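Local coordinates for protein SusD homolog (Bacteroides thetaiotaomicron VPI-5482, PDB 3FDH) that probably binds glycans at the outer membrane as a SusD/RagB-family protein, presenting them for uptake by the bacterium, at residues M111-A116 with I169-K174; A191-K196 with A234-A239; K202-M207 with Y335-F340; D241-D244 with I248-F251; I418-A423 with Y435-R440. All coordinates share one frame; numbering follows the deposited sequence.

Contact 1. Residues M111-A116 with I169-K174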
# COMPACT_ATOMS: atom_id res chain seq x y z
N MSE A 111 -10.40 -17.63 -3.65
CA MSE A 111 -9.16 -16.96 -3.23
C MSE A 111 -8.52 -16.28 -4.46
O MSE A 111 -8.00 -15.15 -4.38
CB MSE A 111 -8.18 -17.96 -2.62
CG MSE A 111 -8.71 -18.65 -1.38
SE MSE A 111 -7.54 -20.06 -0.77
CE MSE A 111 -8.56 -20.66 0.76
N ALA A 112 -8.53 -17.01 -5.56
CA ALA A 112 -7.99 -16.53 -6.84
C ALA A 112 -8.76 -15.32 -7.35
O ALA A 112 -8.19 -14.41 -7.94
CB ALA A 112 -7.97 -17.65 -7.90
N GLU A 113 -10.06 -15.31 -7.07
CA GLU A 113 -10.94 -14.21 -7.52
C GLU A 113 -10.59 -12.95 -6.74
O GLU A 113 -10.53 -11.84 -7.29
CB GLU A 113 -12.42 -14.58 -7.37
CG GLU A 113 -12.86 -15.49 -8.52
CD GLU A 113 -14.17 -16.25 -8.29
OE1 GLU A 113 -14.57 -16.44 -7.13
OE2 GLU A 113 -14.77 -16.71 -9.30
N VAL A 114 -10.27 -13.14 -5.48
CA VAL A 114 -9.82 -12.04 -4.63
C VAL A 114 -8.46 -11.50 -5.14
O VAL A 114 -8.21 -10.30 -5.22
CB VAL A 114 -9.73 -12.45 -3.13
CG1 VAL A 114 -9.02 -11.33 -2.28
CG2 VAL A 114 -11.12 -12.78 -2.58
N MSE A 115 -7.57 -12.40 -5.53
CA MSE A 115 -6.27 -11.93 -6.01
C MSE A 115 -6.42 -11.26 -7.35
O MSE A 115 -5.65 -10.36 -7.69
CB MSE A 115 -5.24 -13.06 -6.13
CG MSE A 115 -4.84 -13.71 -4.82
SE MSE A 115 -3.67 -12.52 -3.89
CE MSE A 115 -4.84 -11.68 -2.66
N ALA A 116 -7.41 -11.70 -8.11
CA ALA A 116 -7.64 -11.12 -9.45
C ALA A 116 -8.11 -9.67 -9.25
O ALA A 116 -7.67 -8.75 -9.92
CB ALA A 116 -8.67 -11.91 -10.24
N ILE A 169 -16.96 -13.83 -2.78
CA ILE A 169 -17.78 -13.90 -1.56
C ILE A 169 -18.66 -15.14 -1.58
O ILE A 169 -18.85 -15.80 -0.56
CB ILE A 169 -18.60 -12.61 -1.35
CG1 ILE A 169 -17.65 -11.46 -0.94
CG2 ILE A 169 -19.71 -12.82 -0.30
CD1 ILE A 169 -18.26 -10.07 -1.04
N ALA A 170 -19.11 -15.49 -2.77
CA ALA A 170 -19.98 -16.64 -2.94
C ALA A 170 -19.18 -17.94 -2.90
O ALA A 170 -19.51 -18.89 -2.18
CB ALA A 170 -20.75 -16.54 -4.25
N ASN A 171 -18.10 -17.96 -3.66
CA ASN A 171 -17.30 -19.17 -3.79
C ASN A 171 -16.59 -19.56 -2.50
O ASN A 171 -16.42 -20.73 -2.20
CB ASN A 171 -16.31 -19.06 -4.95
CG ASN A 171 -16.96 -19.28 -6.27
OD1 ASN A 171 -17.85 -20.13 -6.38
ND2 ASN A 171 -16.52 -18.55 -7.30
N LEU A 172 -16.21 -18.56 -1.73
CA LEU A 172 -15.43 -18.79 -0.51
C LEU A 172 -16.26 -19.49 0.54
O LEU A 172 -15.74 -20.00 1.53
CB LEU A 172 -14.88 -17.49 0.07
CG LEU A 172 -13.68 -16.81 -0.60
CD1 LEU A 172 -13.48 -15.35 -0.10
CD2 LEU A 172 -12.37 -17.65 -0.41
N GLN A 173 -17.56 -19.53 0.29
CA GLN A 173 -18.49 -20.14 1.25
C GLN A 173 -18.82 -21.55 0.89
O GLN A 173 -19.65 -22.17 1.52
CB GLN A 173 -19.76 -19.32 1.38
CG GLN A 173 -19.48 -17.91 1.89
CD GLN A 173 -20.71 -17.08 2.06
OE1 GLN A 173 -21.50 -17.30 2.96
NE2 GLN A 173 -20.86 -16.08 1.20
N LYS A 174 -18.15 -22.04 -0.14
CA LYS A 174 -18.36 -23.42 -0.61
C LYS A 174 -17.25 -24.33 -0.15
O LYS A 174 -16.79 -24.22 0.99
CB LYS A 174 -18.47 -23.46 -2.13
CG LYS A 174 -19.56 -22.52 -2.66
CD LYS A 174 -19.64 -22.53 -4.15
CE LYS A 174 -20.63 -21.50 -4.67
NZ LYS A 174 -20.48 -21.18 -6.11
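N171 and E113 are joined by a hydrogen bond whose geometry is close to ideal: N171 ND2 donates to E113 OE1 at 2.9 Å with an N-H...O angle of 170°. The oxygen lies in the amide plane of N171 and receives the proton on its syn lone pair, the amide and carboxylate planes being 20° apart. Next to this polar pair runs an apolar one. L172 CD2 approaches CG of M111, present as selenomethionine, to 3.9 Å, the two side chains crossing at about a right angle, and L172 CD1 sits more loosely against V114 CG2 at 4.3 Å.

In the second shell, K174 NZ donates to N171 OD1 at 2.8 Å. The type I turn from N171 to K174, closed by K174 N to N171 O at 3.0 Å, carries the lysine back to that oxygen. Farther out, W194 of helix 191-208 covers M111 and L172, while E113 also touches I93 of helix 76-95.

The N171 amide is thus held from both ends, its NH2 group by E113 and its OD1 by K174, which fixes its rotation; the lysine charge may slightly polarise the amide toward the buried carboxylate.

Contact 2. Residues A191-K196 with A234-A239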
# COMPACT_ATOMS: atom_id res chain seq x y z
N ALA A 191 -11.13 -20.03 4.88
CA ALA A 191 -12.03 -19.30 3.94
C ALA A 191 -12.78 -18.13 4.57
O ALA A 191 -13.16 -17.17 3.89
CB ALA A 191 -13.03 -20.25 3.27
N ASP A 192 -12.99 -18.23 5.88
CA ASP A 192 -13.74 -17.18 6.60
C ASP A 192 -12.91 -15.92 6.69
O ASP A 192 -13.44 -14.82 6.65
CB ASP A 192 -14.17 -17.64 8.00
CG ASP A 192 -15.26 -18.71 7.97
OD1 ASP A 192 -16.02 -18.78 6.97
OD2 ASP A 192 -15.35 -19.49 8.95
N LYS A 193 -11.60 -16.10 6.82
CA LYS A 193 -10.66 -14.98 6.84
C LYS A 193 -10.55 -14.38 5.45
O LYS A 193 -10.49 -13.17 5.28
CB LYS A 193 -9.30 -15.41 7.40
CG LYS A 193 -9.39 -15.69 8.89
CD LYS A 193 -8.03 -15.79 9.52
CE LYS A 193 -8.15 -15.78 11.02
NZ LYS A 193 -6.84 -15.72 11.67
N TRP A 194 -10.57 -15.22 4.43
CA TRP A 194 -10.58 -14.68 3.07
C TRP A 194 -11.84 -13.86 2.84
O TRP A 194 -11.82 -12.83 2.18
CB TRP A 194 -10.46 -15.76 1.99
CG TRP A 194 -9.05 -16.20 1.72
CD1 TRP A 194 -8.36 -17.20 2.36
CD2 TRP A 194 -8.16 -15.67 0.75
NE1 TRP A 194 -7.09 -17.31 1.83
CE2 TRP A 194 -6.95 -16.40 0.83
CE3 TRP A 194 -8.28 -14.68 -0.24
CZ2 TRP A 194 -5.88 -16.16 0.01
CZ3 TRP A 194 -7.20 -14.43 -1.05
CH2 TRP A 194 -6.01 -15.17 -0.92
N LEU A 195 -12.93 -14.33 3.41
CA LEU A 195 -14.22 -13.69 3.22
C LEU A 195 -14.14 -12.30 3.86
O LEU A 195 -14.58 -11.29 3.30
CB LEU A 195 -15.35 -14.56 3.82
CG LEU A 195 -16.79 -14.21 3.48
CD1 LEU A 195 -17.05 -14.33 1.98
CD2 LEU A 195 -17.66 -15.19 4.24
N LYS A 196 -13.52 -12.25 5.03
CA LYS A 196 -13.32 -10.95 5.73
C LYS A 196 -12.46 -10.00 4.90
O LYS A 196 -12.70 -8.80 4.83
CB LYS A 196 -12.69 -11.14 7.10
CG LYS A 196 -13.61 -11.72 8.10
CD LYS A 196 -12.92 -11.87 9.42
CE LYS A 196 -13.87 -12.33 10.48
NZ LYS A 196 -13.11 -12.72 11.70
N ALA A 234 -6.08 -7.32 14.26
CA ALA A 234 -4.89 -7.44 13.42
C ALA A 234 -4.67 -8.92 13.09
O ALA A 234 -4.08 -9.28 12.07
CB ALA A 234 -3.67 -6.84 14.10
N ASP A 235 -5.18 -9.78 13.93
CA ASP A 235 -4.98 -11.20 13.67
C ASP A 235 -5.72 -11.66 12.45
O ASP A 235 -5.39 -12.68 11.86
CB ASP A 235 -5.36 -12.03 14.88
CG ASP A 235 -4.40 -11.85 16.01
OD1 ASP A 235 -3.23 -11.46 15.71
OD2 ASP A 235 -4.79 -12.08 17.18
N ASP A 236 -6.66 -10.86 12.01
CA ASP A 236 -7.47 -11.25 10.87
C ASP A 236 -6.91 -10.65 9.61
O ASP A 236 -7.35 -10.98 8.49
CB ASP A 236 -8.92 -10.73 11.00
CG ASP A 236 -9.80 -11.60 11.84
OD1 ASP A 236 -9.39 -12.71 12.22
OD2 ASP A 236 -10.94 -11.17 12.12
N GLN A 237 -6.00 -9.70 9.79
CA GLN A 237 -5.57 -8.88 8.63
C GLN A 237 -4.85 -9.72 7.60
O GLN A 237 -4.35 -10.79 7.88
CB GLN A 237 -4.76 -7.66 9.06
CG GLN A 237 -3.31 -7.98 9.41
CD GLN A 237 -2.62 -6.89 10.15
OE1 GLN A 237 -3.08 -5.74 10.17
NE2 GLN A 237 -1.51 -7.24 10.83
N ALA A 238 -4.87 -9.22 6.37
CA ALA A 238 -4.28 -9.91 5.22
C ALA A 238 -2.79 -9.64 5.14
O ALA A 238 -2.35 -8.64 4.58
CB ALA A 238 -4.96 -9.52 3.97
N ALA A 239 -2.06 -10.54 5.77
CA ALA A 239 -0.62 -10.44 5.91
C ALA A 239 0.07 -11.63 5.29
O ALA A 239 -0.24 -12.76 5.57
CB ALA A 239 -0.24 -10.35 7.38
O HOH W 1 -9.58 -12.14 7.83
O HOH W 2 -4.77 -14.73 10.15
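K193, K196 and D236 form a salt-bridge network in which two lysines one turn apart, near the start of helix 191-208, converge on an aspartate at the end of the 3-10 segment 234-236. The two arms are unequal. K196 NZ reaches D236 OD2 at 2.7 Å, a hydrogen-bonded salt bridge in which the nitrogen stands above the carboxylate plane, 41° out of it. The K193 arm is long, with NZ 4.0 Å from D236 OD1, and its CE lies nearer that oxygen, at 3.5 Å. Both lysine chains are extended beyond CG, which gives them the length to span the gap, and K193 crosses D236 at about a right angle.

Two waters complete the contact. One backs up a poor direct bond: K193 NZ makes only a weak bond to D235 O at 3.4 Å, but a water that accepts from K193 NZ at 2.8 Å donates to D235 O in turn. The other links two carbonyl oxygens, donating to K193 O at 2.9 Å and to D236 O at 2.6 Å. The carboxylate has a further partner in T232 OG1, bonded to the same OD2 that K196 holds, and this should help to fix its orientation.

The CB of W194 points away from segment 234-239, and its side chain packs on V114 and M115 of helix 106-127. Beyond D236 the chain enters strand 238-240, where A238 shares backbone hydrogen bonds with L332 and M333. Y187 bridges the two sides, its hydroxyl bonded to D236 O and its side chain touched by K193.

Contact 3. Residues K202-M207 with Y335-F340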
# COMPACT_ATOMS: atom_id res chain seq x y z
N LYS A 202 -13.86 -4.59 -0.45
CA LYS A 202 -15.05 -3.88 -0.87
C LYS A 202 -15.12 -2.53 -0.18
O LYS A 202 -15.55 -1.54 -0.75
CB LYS A 202 -16.34 -4.68 -0.63
CG LYS A 202 -16.51 -5.80 -1.68
CD LYS A 202 -17.88 -6.45 -1.74
CE LYS A 202 -18.85 -5.57 -2.45
NZ LYS A 202 -20.13 -6.25 -2.71
N ALA A 203 -14.67 -2.46 1.05
CA ALA A 203 -14.67 -1.18 1.77
C ALA A 203 -13.65 -0.26 1.12
O ALA A 203 -13.93 0.90 0.79
CB ALA A 203 -14.39 -1.38 3.23
N ARG A 204 -12.44 -0.78 0.93
CA ARG A 204 -11.35 0.03 0.35
C ARG A 204 -11.76 0.61 -0.98
O ARG A 204 -11.55 1.79 -1.28
CB ARG A 204 -10.08 -0.82 0.15
CG ARG A 204 -9.00 -0.14 -0.70
CD ARG A 204 -7.82 -1.10 -0.98
NE ARG A 204 -6.87 -1.28 0.13
CZ ARG A 204 -5.74 -1.97 0.02
NH1 ARG A 204 -5.45 -2.58 -1.13
NH2 ARG A 204 -4.89 -2.04 1.01
N TYR A 205 -12.38 -0.23 -1.78
CA TYR A 205 -12.70 0.14 -3.18
C TYR A 205 -13.95 1.00 -3.29
O TYR A 205 -14.08 1.80 -4.21
CB TYR A 205 -12.81 -1.08 -4.09
CG TYR A 205 -11.55 -1.94 -4.12
CD1 TYR A 205 -10.28 -1.37 -4.16
CD2 TYR A 205 -11.65 -3.32 -4.18
CE1 TYR A 205 -9.14 -2.18 -4.19
CE2 TYR A 205 -10.52 -4.14 -4.24
CZ TYR A 205 -9.28 -3.58 -4.22
OH TYR A 205 -8.19 -4.43 -4.26
N THR A 206 -14.85 0.84 -2.33
CA THR A 206 -16.04 1.69 -2.28
C THR A 206 -15.60 3.12 -1.96
O THR A 206 -16.01 4.10 -2.63
CB THR A 206 -17.09 1.16 -1.28
OG1 THR A 206 -17.53 -0.14 -1.72
CG2 THR A 206 -18.30 2.13 -1.19
N MSE A 207 -14.75 3.25 -0.96
CA MSE A 207 -14.27 4.59 -0.59
C MSE A 207 -13.42 5.16 -1.72
O MSE A 207 -13.42 6.36 -1.99
CB MSE A 207 -13.49 4.56 0.72
CG MSE A 207 -13.13 5.96 1.18
SE MSE A 207 -14.63 6.94 1.80
CE MSE A 207 -14.57 5.98 3.41
N TYR A 335 -5.48 -4.22 9.43
CA TYR A 335 -6.58 -3.95 10.30
C TYR A 335 -6.67 -2.45 10.54
O TYR A 335 -7.76 -1.88 10.54
CB TYR A 335 -6.42 -4.68 11.62
CG TYR A 335 -7.45 -4.34 12.68
CD1 TYR A 335 -8.79 -4.65 12.53
CD2 TYR A 335 -7.06 -3.73 13.88
CE1 TYR A 335 -9.71 -4.31 13.52
CE2 TYR A 335 -7.96 -3.43 14.87
CZ TYR A 335 -9.27 -3.71 14.70
OH TYR A 335 -10.14 -3.41 15.73
N HIS A 336 -5.52 -1.80 10.66
CA HIS A 336 -5.53 -0.35 10.92
C HIS A 336 -6.14 0.38 9.75
O HIS A 336 -6.91 1.30 9.95
CB HIS A 336 -4.18 0.29 11.39
CG HIS A 336 -2.99 -0.04 10.56
ND1 HIS A 336 -2.24 -1.20 10.77
CD2 HIS A 336 -2.38 0.64 9.56
CE1 HIS A 336 -1.24 -1.21 9.90
NE2 HIS A 336 -1.32 -0.12 9.14
N GLU A 337 -5.80 -0.04 8.54
CA GLU A 337 -6.38 0.60 7.35
C GLU A 337 -7.90 0.46 7.40
O GLU A 337 -8.65 1.39 7.10
CB GLU A 337 -5.87 0.01 6.02
CG GLU A 337 -6.64 0.59 4.87
CD GLU A 337 -6.35 -0.02 3.51
OE1 GLU A 337 -5.35 -0.74 3.29
OE2 GLU A 337 -7.19 0.20 2.65
N LEU A 338 -8.36 -0.70 7.82
CA LEU A 338 -9.82 -0.93 7.83
C LEU A 338 -10.49 -0.01 8.86
O LEU A 338 -11.60 0.49 8.68
CB LEU A 338 -10.11 -2.41 8.13
CG LEU A 338 -11.56 -2.84 8.01
CD1 LEU A 338 -11.95 -2.95 6.56
CD2 LEU A 338 -11.75 -4.17 8.79
N MSE A 339 -9.80 0.22 9.94
CA MSE A 339 -10.36 1.07 11.01
C MSE A 339 -10.34 2.53 10.62
O MSE A 339 -11.19 3.31 11.07
CB MSE A 339 -9.66 0.85 12.36
CG MSE A 339 -9.86 -0.57 12.95
SE MSE A 339 -11.73 -1.03 13.23
CE MSE A 339 -12.18 -1.89 11.68
N PHE A 340 -9.38 2.88 9.76
CA PHE A 340 -9.27 4.24 9.22
C PHE A 340 -10.36 4.46 8.19
O PHE A 340 -10.85 5.58 7.99
CB PHE A 340 -7.89 4.53 8.65
CG PHE A 340 -6.85 4.85 9.69
CD1 PHE A 340 -6.94 6.02 10.45
CD2 PHE A 340 -5.76 4.02 9.88
CE1 PHE A 340 -6.00 6.33 11.43
CE2 PHE A 340 -4.83 4.32 10.87
CZ PHE A 340 -4.94 5.50 11.62
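A side-on arginine-carboxylate salt bridge, R204 to E337, links helix 191-208 to helix 335-348 in the mostly helical body of this SusD-like protein, whose family belongs to the TPR clan. R204 NE donates to E337 OE2 at 2.9 Å and R204 NH2 to E337 OE1 at 2.7 Å, the latter bond practically straight at 178°. Each oxygen is met on its syn lone pair. The guanidinium and carboxylate planes are only 4° apart, so the two groups meet edge to edge as a nearly coplanar fork. A bend at chi3 (-78°) in the otherwise extended R204 chain turns the NE edge toward the glutamate.

Apolar contact is slight: A203 CB and L338 CD1 stand 4.4 Å apart, close to the point where the backbones come nearest, R204 CA to L338 CA at 7.7 Å.

E433 brings a second carboxylate close to E337 OE2, and lies at a long, weak ion-pair distance from R204 NE. Replacing R204 by a methionine would probably leave the buried E337 without its mate beside the like charge of E433. The paired bonds satisfy both carboxylate oxygens of E337, and the guanidinium probably offsets the nearby E433 charge and so helps E337 stay ionised.

Contact 4. Residues D241-D244 with I248-F251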
# COMPACT_ATOMS: atom_id res chain seq x y z
N ASP A 241 3.12 -13.30 5.68
CA ASP A 241 4.03 -13.32 6.80
C ASP A 241 4.89 -14.57 6.78
O ASP A 241 4.92 -15.30 7.75
CB ASP A 241 3.15 -13.27 8.05
CG ASP A 241 3.91 -12.86 9.31
OD1 ASP A 241 5.09 -12.44 9.27
OD2 ASP A 241 3.28 -12.93 10.38
N ILE A 242 5.58 -14.81 5.67
CA ILE A 242 6.39 -16.01 5.54
C ILE A 242 7.87 -15.67 5.39
O ILE A 242 8.69 -16.51 5.04
CB ILE A 242 5.90 -16.94 4.37
CG1 ILE A 242 6.25 -16.34 2.99
CG2 ILE A 242 4.40 -17.21 4.49
CD1 ILE A 242 5.89 -17.24 1.79
N TYR A 243 8.20 -14.42 5.68
CA TYR A 243 9.61 -14.00 5.55
C TYR A 243 10.51 -14.63 6.60
O TYR A 243 10.09 -14.92 7.74
CB TYR A 243 9.75 -12.47 5.56
CG TYR A 243 8.96 -11.82 4.47
CD1 TYR A 243 9.09 -12.25 3.15
CD2 TYR A 243 8.09 -10.78 4.74
CE1 TYR A 243 8.36 -11.66 2.13
CE2 TYR A 243 7.36 -10.17 3.74
CZ TYR A 243 7.49 -10.62 2.43
OH TYR A 243 6.78 -10.02 1.42
N ASP A 244 11.75 -14.87 6.18
CA ASP A 244 12.81 -15.37 7.06
C ASP A 244 14.21 -14.86 6.69
O ASP A 244 14.38 -14.02 5.79
CB ASP A 244 12.83 -16.91 7.15
CG ASP A 244 12.94 -17.60 5.78
OD1 ASP A 244 13.72 -17.17 4.91
OD2 ASP A 244 12.25 -18.63 5.60
N ILE A 248 13.34 -12.60 2.22
CA ILE A 248 13.16 -11.27 2.80
C ILE A 248 12.00 -10.40 2.37
O ILE A 248 11.41 -10.54 1.31
CB ILE A 248 14.48 -10.48 2.66
CG1 ILE A 248 14.68 -10.00 1.22
CG2 ILE A 248 15.66 -11.33 3.15
CD1 ILE A 248 16.11 -9.44 0.95
N ASN A 249 11.69 -9.48 3.28
CA ASN A 249 10.67 -8.45 3.11
C ASN A 249 11.12 -7.55 1.96
O ASN A 249 12.30 -7.20 1.87
CB ASN A 249 10.50 -7.68 4.44
CG ASN A 249 9.73 -6.39 4.30
OD1 ASN A 249 10.18 -5.47 3.63
ND2 ASN A 249 8.59 -6.29 4.99
N PRO A 250 10.19 -7.13 1.09
CA PRO A 250 10.54 -6.41 -0.13
C PRO A 250 11.00 -4.97 0.00
O PRO A 250 11.78 -4.49 -0.84
CB PRO A 250 9.27 -6.52 -0.97
CG PRO A 250 8.17 -6.61 0.04
CD PRO A 250 8.76 -7.50 1.11
N PHE A 251 10.50 -4.31 1.03
CA PHE A 251 10.88 -2.95 1.40
C PHE A 251 12.33 -3.03 1.93
O PHE A 251 13.24 -2.30 1.50
CB PHE A 251 9.90 -2.40 2.46
CG PHE A 251 10.18 -0.97 2.85
CD1 PHE A 251 9.73 0.07 2.08
CD2 PHE A 251 10.91 -0.67 3.98
CE1 PHE A 251 9.99 1.39 2.41
CE2 PHE A 251 11.19 0.62 4.31
CZ PHE A 251 10.72 1.67 3.54
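Two first torsions set up the meeting of Y243 and N249. In Y243, chi1 of -58° places CG opposite the carbonyl carbon and sends the ring toward I248-F251; in N249, chi1 of 165° swings the amide away from its own N, leaving CA and CB to face the tyrosine. N249 CA then stands 3.7 Å from the centroid of the Y243 ring and only 8° off the ring normal, a CH-pi contact over the centre of one face. N249 CB adds to it, 3.9 Å from Y243 CD2.

I248 O lies beside the CD1-CE1 side of the ring, 3.4 Å from Y243 CE1, and P250 CD comes up obliquely near the hydroxyl end, 3.6 Å from Y243 CZ, the proline and tyrosine side chains crossing at about a right angle. The hydroxyl of Y243 is hydrogen-bonded to T330 OG1, which ties down the far end of the ring.

The amide of N249 turns to other work. Its OD1 accepts from Y252 N, and weakly from F251 N at 2.9 Å, while its ND2 donates to A328 O and A427 O.

This is an N-cap: N249 precedes helix 250-258, P250 occupies the first helical position, and the asparagine oxygen meets amide groups of the first turn. Y243, from the loop that follows strand 238-240, covers the backbone of that capping residue.

Contact 5. Residues I418-A423 with Y435-R440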
# COMPACT_ATOMS: atom_id res chain seq x y z
N ILE A 418 -4.84 12.38 8.46
CA ILE A 418 -3.43 12.60 8.90
C ILE A 418 -2.95 11.35 9.64
O ILE A 418 -1.84 10.85 9.42
CB ILE A 418 -3.25 13.86 9.77
CG1 ILE A 418 -3.45 15.12 8.90
CG2 ILE A 418 -1.85 13.87 10.35
CD1 ILE A 418 -3.50 16.50 9.67
N GLN A 419 -3.80 10.85 10.52
CA GLN A 419 -3.48 9.66 11.29
C GLN A 419 -3.36 8.42 10.41
O GLN A 419 -2.50 7.57 10.64
CB GLN A 419 -4.46 9.45 12.48
CG GLN A 419 -4.31 10.51 13.60
CD GLN A 419 -2.88 10.58 14.18
OE1 GLN A 419 -2.23 9.55 14.40
NE2 GLN A 419 -2.40 11.79 14.45
N LYS A 420 -4.18 8.34 9.36
CA LYS A 420 -4.12 7.19 8.47
C LYS A 420 -2.76 7.24 7.81
O LYS A 420 -2.06 6.26 7.72
CB LYS A 420 -5.26 7.26 7.42
CG LYS A 420 -5.36 6.04 6.54
CD LYS A 420 -6.52 6.09 5.57
CE LYS A 420 -6.84 4.74 4.95
NZ LYS A 420 -7.68 4.92 3.67
N TYR A 421 -2.43 8.42 7.32
CA TYR A 421 -1.12 8.71 6.70
C TYR A 421 0.06 8.31 7.59
O TYR A 421 0.91 7.53 7.15
CB TYR A 421 -1.02 10.17 6.22
CG TYR A 421 0.35 10.54 5.70
CD1 TYR A 421 1.31 11.06 6.57
CD2 TYR A 421 0.68 10.42 4.36
CE1 TYR A 421 2.58 11.35 6.16
CE2 TYR A 421 1.96 10.73 3.92
CZ TYR A 421 2.91 11.21 4.80
OH TYR A 421 4.21 11.54 4.36
N LEU A 422 0.04 8.69 8.87
CA LEU A 422 1.14 8.36 9.79
C LEU A 422 1.22 6.87 10.13
O LEU A 422 2.31 6.32 10.29
CB LEU A 422 1.04 9.19 11.09
CG LEU A 422 1.23 10.69 10.82
CD1 LEU A 422 1.02 11.44 12.16
CD2 LEU A 422 2.64 11.00 10.28
N ALA A 423 0.06 6.23 10.22
CA ALA A 423 -0.01 4.77 10.51
C ALA A 423 0.53 3.87 9.41
O ALA A 423 1.03 2.79 9.64
CB ALA A 423 -1.44 4.35 10.80
N TYR A 435 -0.75 6.46 -1.19
CA TYR A 435 -0.66 7.24 -2.43
C TYR A 435 -2.02 7.32 -3.17
O TYR A 435 -2.37 8.36 -3.73
CB TYR A 435 0.42 6.64 -3.29
CG TYR A 435 0.54 7.25 -4.65
CD1 TYR A 435 1.08 8.54 -4.83
CD2 TYR A 435 0.20 6.52 -5.77
CE1 TYR A 435 1.19 9.08 -6.08
CE2 TYR A 435 0.33 7.04 -7.01
CZ TYR A 435 0.84 8.32 -7.17
OH TYR A 435 0.96 8.76 -8.45
N ASN A 436 -2.79 6.26 -3.09
CA ASN A 436 -4.18 6.27 -3.56
C ASN A 436 -4.98 7.26 -2.73
O ASN A 436 -5.68 8.09 -3.27
CB ASN A 436 -4.84 4.91 -3.48
CG ASN A 436 -4.25 3.91 -4.45
OD1 ASN A 436 -3.86 4.29 -5.57
ND2 ASN A 436 -4.15 2.63 -4.02
N ASP A 437 -4.88 7.17 -1.40
CA ASP A 437 -5.65 8.08 -0.55
C ASP A 437 -5.30 9.53 -0.84
O ASP A 437 -6.15 10.42 -0.88
CB ASP A 437 -5.37 7.84 0.93
CG ASP A 437 -6.10 6.60 1.53
OD1 ASP A 437 -7.29 6.36 1.22
OD2 ASP A 437 -5.52 5.94 2.42
N PHE A 438 -4.03 9.77 -1.15
CA PHE A 438 -3.55 11.15 -1.31
C PHE A 438 -4.16 11.74 -2.55
O PHE A 438 -4.66 12.87 -2.58
CB PHE A 438 -1.99 11.22 -1.45
CG PHE A 438 -1.48 12.63 -1.45
CD1 PHE A 438 -1.25 13.31 -0.28
CD2 PHE A 438 -1.31 13.30 -2.61
CE1 PHE A 438 -0.85 14.61 -0.29
CE2 PHE A 438 -0.89 14.59 -2.64
CZ PHE A 438 -0.67 15.26 -1.48
N ARG A 439 -4.13 10.93 -3.58
CA ARG A 439 -4.66 11.36 -4.86
C ARG A 439 -6.19 11.45 -4.82
O ARG A 439 -6.81 12.28 -5.48
CB ARG A 439 -4.22 10.42 -5.98
CG ARG A 439 -2.75 10.49 -6.29
CD ARG A 439 -2.46 9.55 -7.47
NE ARG A 439 -2.63 8.16 -7.09
CZ ARG A 439 -2.82 7.16 -7.94
NH1 ARG A 439 -2.92 7.43 -9.21
NH2 ARG A 439 -2.98 5.95 -7.48
N ARG A 440 -6.80 10.62 -3.99
CA ARG A 440 -8.26 10.65 -3.89
C ARG A 440 -8.61 11.97 -3.23
O ARG A 440 -9.56 12.64 -3.66
CB ARG A 440 -8.80 9.46 -3.12
CG ARG A 440 -10.27 9.56 -2.78
CD ARG A 440 -10.82 8.27 -2.22
NE ARG A 440 -10.15 7.83 -1.01
CZ ARG A 440 -10.53 8.19 0.22
NH1 ARG A 440 -11.55 9.03 0.40
NH2 ARG A 440 -9.85 7.75 1.25
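Two cations, K420 and R440, share the carboxylate of D437 in a buried setting, with K420 NZ just 4.3 Å from R440 NH2 and near the plane of the guanidinium, at its edge. D437 keeps them together. K420 NZ donates to D437 OD2 at 2.7 Å, meeting it on the syn side and 19° out of the carboxylate plane, and makes a weak second bond to D437 OD1 at 2.9 Å. The other partner, R440 NH2, also reaches OD1 at 2.9 Å, from above the carboxylate plane (36° out of it). K420 and D437 approach from opposite directions; the lysine chain, fully extended from CB onward, lays CD and CE along OD2, with CE 3.1 Å from it.

R440 has a second acidic partner, its NH1 forming a salt bridge with E344, and F340 of helix 335-348 packs against K420. With D437 replaced by an alanine, K420 would probably lose its counter-charge here and R440 NH2 one of its acceptors.

Within helix 431-443 the D437-R440 pair is an i to i+3 salt bridge; K420 extends it across to the preceding helix, 412-423. The result is a three-residue salt-bridge network joining successive helices, consistent with the helical-repeat, TPR-like architecture of the SusD family.

How the contacts relate
Contacts 1, 2 and 3 gather round helix 191-208. Contact 2 uses its start and contact 3 its later turns, their centres about 13 Å apart, while W194 and L195 of the same helix pack on contact 1, also about 13 Å from contact 2. Along the chain contact 1 closes before the others open, contacts 2 and 3 interlace, and contact 4 is nested inside the loop of contact 3. Q237 OE1 probably accepts from Y335 N, joining contacts 2 and 3. Contact 5 comes last and meets contact 3, about 12 Å away, where F340 packs on helix 412-423. Contact 4 adjoins contact 2 by sequence alone. Contacts 1 to 3 join parts far apart in sequence, while contacts 4 and 5 are local, all within one mostly helical body.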